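Local atomic coordinates of 3-polyprenyl-4-hydroxybenzoate decarboxylase and related decarboxylases (Pelotomaculum thermopropionicum, PDB entry 6H6X), a protein that is a UbiD-family decarboxylase that uses prenylated FMN with manganese and potassium ions and probably acts reversibly on furan-type aromatic acids. Residues G144-S149 against G207-E212. The protein carries 8 engineered substitutions. Numbering follows the deposited sequence.
Sequences GVRNVS and GVDELE. With MN (manganese (II) ion), chain H; K (potassium ion), chain G; 4LU (1-deoxy-5-O-phosphono-1-(3,3,4,5-tetramethyl-9,11-dioxo-2,3,8,9,10,11-hexahydro-7H-quinolino[1,8-fg]pteridin-12-ium-7-y l)-D-ribitol), chain I.
Asn-147 and Glu-210 meet at a manganese ion where the start of strand 146-157 runs past the N-terminal end of helix 210-217, a metal-bridged contact with a salt bridge beside it. Asn-147 OD1 binds manganese at 1.9 Å, while its ND2 donates to phosphate oxygen O2P of the prenylated FMN. Glu-210 shares OE2 between manganese at 2.3 Å and potassium at 2.6 Å. Its OE1 accepts from Val-148 N at 2.9 Å, approached from above the carboxylate plane, which helps fix the carboxylate's rotation; Val-148 O binds potassium. On the far side of Glu-210 from the cofactor, Arg-146 grips Asp-209 OD2 side-on with NE at 2.7 Å and NH2 at 2.6 Å, guanidinium and carboxylate planes 61° apart, while NH1 pairs with Glu-233. Asp-209 OD1 caps the helix at Leu-211 N, and Leu-211 CD1 lies over one guanidinium face, offset toward its rim. A leucine at Arg-146 would probably leave OD2 of the buried Asp-209, and Glu-233, without their charge partner and the capping carboxylate freer to turn. His-169 completes manganese's protein ligands, and Ser-200 and Ala-202 add carbonyls to potassium, making the two-metal phosphate site characteristic of prenylated-FMN binding in UbiD enzymes.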
ATOM      1  N   GLY B 144      25.686  20.810 -33.558  1.00 96.63           N
ATOM      2  CA  GLY B 144      24.344  21.211 -34.005  1.00 90.50           C
ATOM      3  C   GLY B 144      23.158  20.314 -33.638  1.00 77.97           C
ATOM      4  O   GLY B 144      22.041  20.633 -33.985  1.00 79.98           O
ATOM      5  N   VAL B 145      23.377  19.192 -32.967  1.00 72.83           N
ATOM      6  CA  VAL B 145      22.264  18.327 -32.582  1.00 71.98           C
ATOM      7  C   VAL B 145      21.342  18.955 -31.501  1.00 63.60           C
ATOM      8  O   VAL B 145      21.792  19.734 -30.645  1.00 49.72           O
ATOM      9  CB  VAL B 145      22.740  16.930 -32.108  1.00 83.76           C
ATOM     10  CG1 VAL B 145      23.478  16.207 -33.239  1.00 85.40           C
ATOM     11  CG2 VAL B 145      23.575  17.021 -30.816  1.00 84.31           C
ATOM     12  N   ARG B 146      20.063  18.600 -31.578  1.00 60.24           N
ATOM     13  CA  ARG B 146      19.043  19.115 -30.685  1.00 61.51           C
ATOM     14  C   ARG B 146      18.792  18.171 -29.501  1.00 58.43           C
ATOM     15  O   ARG B 146      18.712  16.953 -29.684  1.00 58.21           O
ATOM     16  CB  ARG B 146      17.749  19.299 -31.456  1.00 60.50           C
ATOM     17  CG  ARG B 146      16.709  20.099 -30.698  1.00 57.91           C
ATOM     18  CD  ARG B 146      15.733  20.708 -31.698  1.00 59.11           C
ATOM     19  NE  ARG B 146      15.105  19.670 -32.512  1.00 57.99           N
ATOM     20  CZ  ARG B 146      14.447  19.878 -33.655  1.00 53.59           C
ATOM     21  NH1 ARG B 146      14.278  21.083 -34.151  1.00 57.30           N
ATOM     22  NH2 ARG B 146      13.905  18.857 -34.274  1.00 52.76           N
ATOM     23  N   ASN B 147      18.635  18.753 -28.311  1.00 51.34           N
ATOM     24  CA  ASN B 147      18.252  18.034 -27.102  1.00 47.62           C
ATOM     25  C   ASN B 147      17.083  18.733 -26.385  1.00 44.72           C
ATOM     26  O   ASN B 147      16.979  19.946 -26.399  1.00 42.95           O
ATOM     27  CB  ASN B 147      19.455  17.962 -26.161  1.00 51.31           C
ATOM     28  CG  ASN B 147      19.291  16.918 -25.052  1.00 55.78           C
ATOM     29  OD1 ASN B 147      19.493  15.718 -25.287  1.00 52.31           O
ATOM     30  ND2 ASN B 147      18.958  17.383 -23.811  1.00 57.06           N
ATOM     31  N   VAL B 148      16.252  17.940 -25.714  1.00 42.85           N
ATOM     32  CA  VAL B 148      15.181  18.434 -24.884  1.00 42.79           C
ATOM     33  C   VAL B 148      15.326  17.797 -23.481  1.00 43.62           C
ATOM     34  O   VAL B 148      15.558  16.613 -23.364  1.00 44.10           O
ATOM     35  CB  VAL B 148      13.834  18.045 -25.481  1.00 42.21           C
ATOM     36  CG1 VAL B 148      12.680  18.658 -24.707  1.00 37.46           C
ATOM     37  CG2 VAL B 148      13.808  18.381 -26.979  1.00 47.79           C
ATOM     38  N   SER B 149      15.172  18.604 -22.445  1.00 42.86           N
ATOM     39  CA  SER B 149      15.116  18.144 -21.056  1.00 47.98           C
ATOM     40  C   SER B 149      14.256  19.107 -20.221  1.00 42.33           C
ATOM     41  O   SER B 149      13.917  20.210 -20.671  1.00 43.45           O
ATOM     42  CB  SER B 149      16.554  18.075 -20.468  1.00 46.85           C
ATOM     43  OG  SER B 149      17.331  19.203 -20.863  1.00 49.48           O
ATOM     44  N   GLY B 207      23.404  12.004 -29.085  1.00104.70           N
ATOM     45  CA  GLY B 207      22.792  12.744 -30.209  1.00102.78           C
ATOM     46  C   GLY B 207      21.433  12.320 -30.775  1.00 93.26           C
ATOM     47  O   GLY B 207      21.270  12.277 -32.005  1.00 89.19           O
ATOM     48  N   VAL B 208      20.446  12.018 -29.930  1.00 74.97           N
ATOM     49  CA  VAL B 208      19.090  11.764 -30.451  1.00 75.98           C
ATOM     50  C   VAL B 208      18.112  12.793 -29.899  1.00 70.61           C
ATOM     51  O   VAL B 208      18.049  13.072 -28.695  1.00 65.63           O
ATOM     52  CB  VAL B 208      18.600  10.297 -30.314  1.00 75.29           C
ATOM     53  CG1 VAL B 208      18.738   9.793 -28.918  1.00 87.15           C
ATOM     54  CG2 VAL B 208      17.153  10.142 -30.761  1.00 74.21           C
ATOM     55  N   ASP B 209      17.353  13.347 -30.834  1.00 65.06           N
ATOM     56  CA  ASP B 209      16.532  14.512 -30.607  1.00 57.43           C
ATOM     57  C   ASP B 209      15.225  14.026 -29.982  1.00 51.59           C
ATOM     58  O   ASP B 209      14.429  13.295 -30.596  1.00 44.39           O
ATOM     59  CB  ASP B 209      16.324  15.226 -31.953  1.00 61.41           C
ATOM     60  CG  ASP B 209      15.348  16.382 -31.882  1.00 63.12           C
ATOM     61  OD1 ASP B 209      14.849  16.720 -30.792  1.00 64.42           O
ATOM     62  OD2 ASP B 209      15.079  16.960 -32.954  1.00 59.72           O
ATOM     63  N   GLU B 210      15.002  14.426 -28.732  1.00 42.02           N
ATOM     64  CA  GLU B 210      13.752  14.034 -28.078  1.00 46.28           C
ATOM     65  C   GLU B 210      12.494  14.563 -28.734  1.00 39.54           C
ATOM     66  O   GLU B 210      11.440  13.957 -28.574  1.00 39.72           O
ATOM     67  CB  GLU B 210      13.771  14.369 -26.603  1.00 48.17           C
ATOM     68  CG  GLU B 210      14.786  13.510 -25.876  1.00 48.58           C
ATOM     69  CD  GLU B 210      16.140  14.176 -25.714  1.00 46.56           C
ATOM     70  OE1 GLU B 210      16.526  15.110 -26.483  1.00 43.53           O
ATOM     71  OE2 GLU B 210      16.805  13.756 -24.752  1.00 47.40           O
ATOM     72  N   LEU B 211      12.570  15.632 -29.505  1.00 36.13           N
ATOM     73  CA  LEU B 211      11.347  16.078 -30.257  1.00 38.84           C
ATOM     74  C   LEU B 211      10.937  15.054 -31.338  1.00 39.00           C
ATOM     75  O   LEU B 211       9.765  14.874 -31.614  1.00 41.87           O
ATOM     76  CB  LEU B 211      11.560  17.461 -30.879  1.00 37.73           C
ATOM     77  CG  LEU B 211      11.790  18.610 -29.907  1.00 40.20           C
ATOM     78  CD1 LEU B 211      11.885  19.923 -30.683  1.00 41.55           C
ATOM     79  CD2 LEU B 211      10.695  18.728 -28.847  1.00 39.64           C
ATOM     80  N   GLU B 212      11.916  14.355 -31.889  1.00 47.63           N
ATOM     81  CA  GLU B 212      11.698  13.250 -32.841  1.00 47.72           C
ATOM     82  C   GLU B 212      11.139  12.016 -32.183  1.00 40.85           C
ATOM     83  O   GLU B 212      10.304  11.307 -32.763  1.00 42.83           O
ATOM     84  CB  GLU B 212      13.003  12.940 -33.600  1.00 48.79           C
ATOM     85  CG  GLU B 212      13.385  14.117 -34.472  1.00 52.46           C
ATOM     86  CD  GLU B 212      14.572  13.883 -35.395  1.00 59.67           C
ATOM     87  OE1 GLU B 212      15.382  12.949 -35.182  1.00 67.70           O
ATOM     88  OE2 GLU B 212      14.715  14.686 -36.338  1.00 60.60           O
TER
HETATM   89 MN    MN H 502      19.119  13.976 -24.601  1.00 61.91          MN
HETATM   90  K     K G 501      16.135  14.066 -22.230  1.00 51.54           K
HETATM   91  C9  4LU I 503      12.441  16.174 -14.795  1.00 56.45           C
HETATM   92  C8  4LU I 503      11.056  16.411 -14.547  1.00 49.77           C
HETATM   93  C7  4LU I 503      10.608  17.383 -13.647  1.00 47.98           C
HETATM   94  C10 4LU I 503      15.813  17.582 -13.909  1.00 57.01           C
HETATM   95  C6  4LU I 503      11.639  18.027 -12.736  1.00 50.55           C
HETATM   96  N3  4LU I 503      17.600  19.685 -13.494  1.00 57.60           N
HETATM   97  C2  4LU I 503      17.972  18.603 -14.251  1.00 58.97           C
HETATM   98  C13 4LU I 503      10.017  19.408 -11.038  1.00 50.40           C
HETATM   99  C5  4LU I 503      11.357  19.148 -11.695  1.00 51.50           C
HETATM  100  C1  4LU I 503      13.761  19.151 -11.167  1.00 53.93           C
HETATM  101  O2  4LU I 503      19.131  18.570 -14.769  1.00 59.62           O
HETATM  102  N1  4LU I 503      17.090  17.581 -14.462  1.00 56.51           N
HETATM  103  C4  4LU I 503      16.369  19.786 -12.910  1.00 57.66           C
HETATM  104  O4  4LU I 503      16.062  20.803 -12.237  1.00 55.60           O
HETATM  105  C4A 4LU I 503      15.383  18.666 -13.108  1.00 55.83           C
HETATM  106  N5  4LU I 503      14.055  18.700 -12.568  1.00 55.88           N
HETATM  107  C3  4LU I 503      12.548  19.708 -10.996  1.00 56.76           C
HETATM  108  C12 4LU I 503      11.276  20.366 -12.660  1.00 54.10           C
HETATM  109  C5A 4LU I 503      13.041  17.882 -13.138  1.00 50.93           C
HETATM  110  C7M 4LU I 503       9.113  17.592 -13.408  1.00 53.52           C
HETATM  111  C8M 4LU I 503      10.112  15.583 -15.378  1.00 52.53           C
HETATM  112  C9A 4LU I 503      13.478  16.834 -14.102  1.00 52.64           C
HETATM  113  N10 4LU I 503      14.892  16.534 -14.168  1.00 50.44           N
HETATM  114  C1' 4LU I 503      15.394  15.405 -14.949  1.00 54.91           C
HETATM  115  C2' 4LU I 503      15.699  15.649 -16.445  1.00 56.20           C
HETATM  116  O2' 4LU I 503      14.689  16.405 -17.121  1.00 55.03           O
HETATM  117  C3' 4LU I 503      15.784  14.292 -17.125  1.00 57.27           C
HETATM  118  O3' 4LU I 503      16.654  13.439 -16.376  1.00 54.84           O
HETATM  119  C4' 4LU I 503      16.212  14.407 -18.591  1.00 58.26           C
HETATM  120  O4' 4LU I 503      15.881  13.240 -19.402  1.00 47.19           O
HETATM  121  C5' 4LU I 503      17.690  14.676 -18.820  1.00 58.22           C
HETATM  122  O5' 4LU I 503      17.729  14.717 -20.262  1.00 62.64           O
HETATM  123  P   4LU I 503      19.098  14.548 -21.123  1.00 61.63           P
HETATM  124  O2P 4LU I 503      18.751  14.879 -22.585  1.00 59.05           O
HETATM  125  O3P 4LU I 503      20.079  15.618 -20.561  1.00 50.87           O
HETATM  126  O1P 4LU I 503      19.487  13.082 -20.928  1.00 60.88           O
HETATM  127  O   HOH W   1      18.673  11.956 -23.397  1.00 49.64           O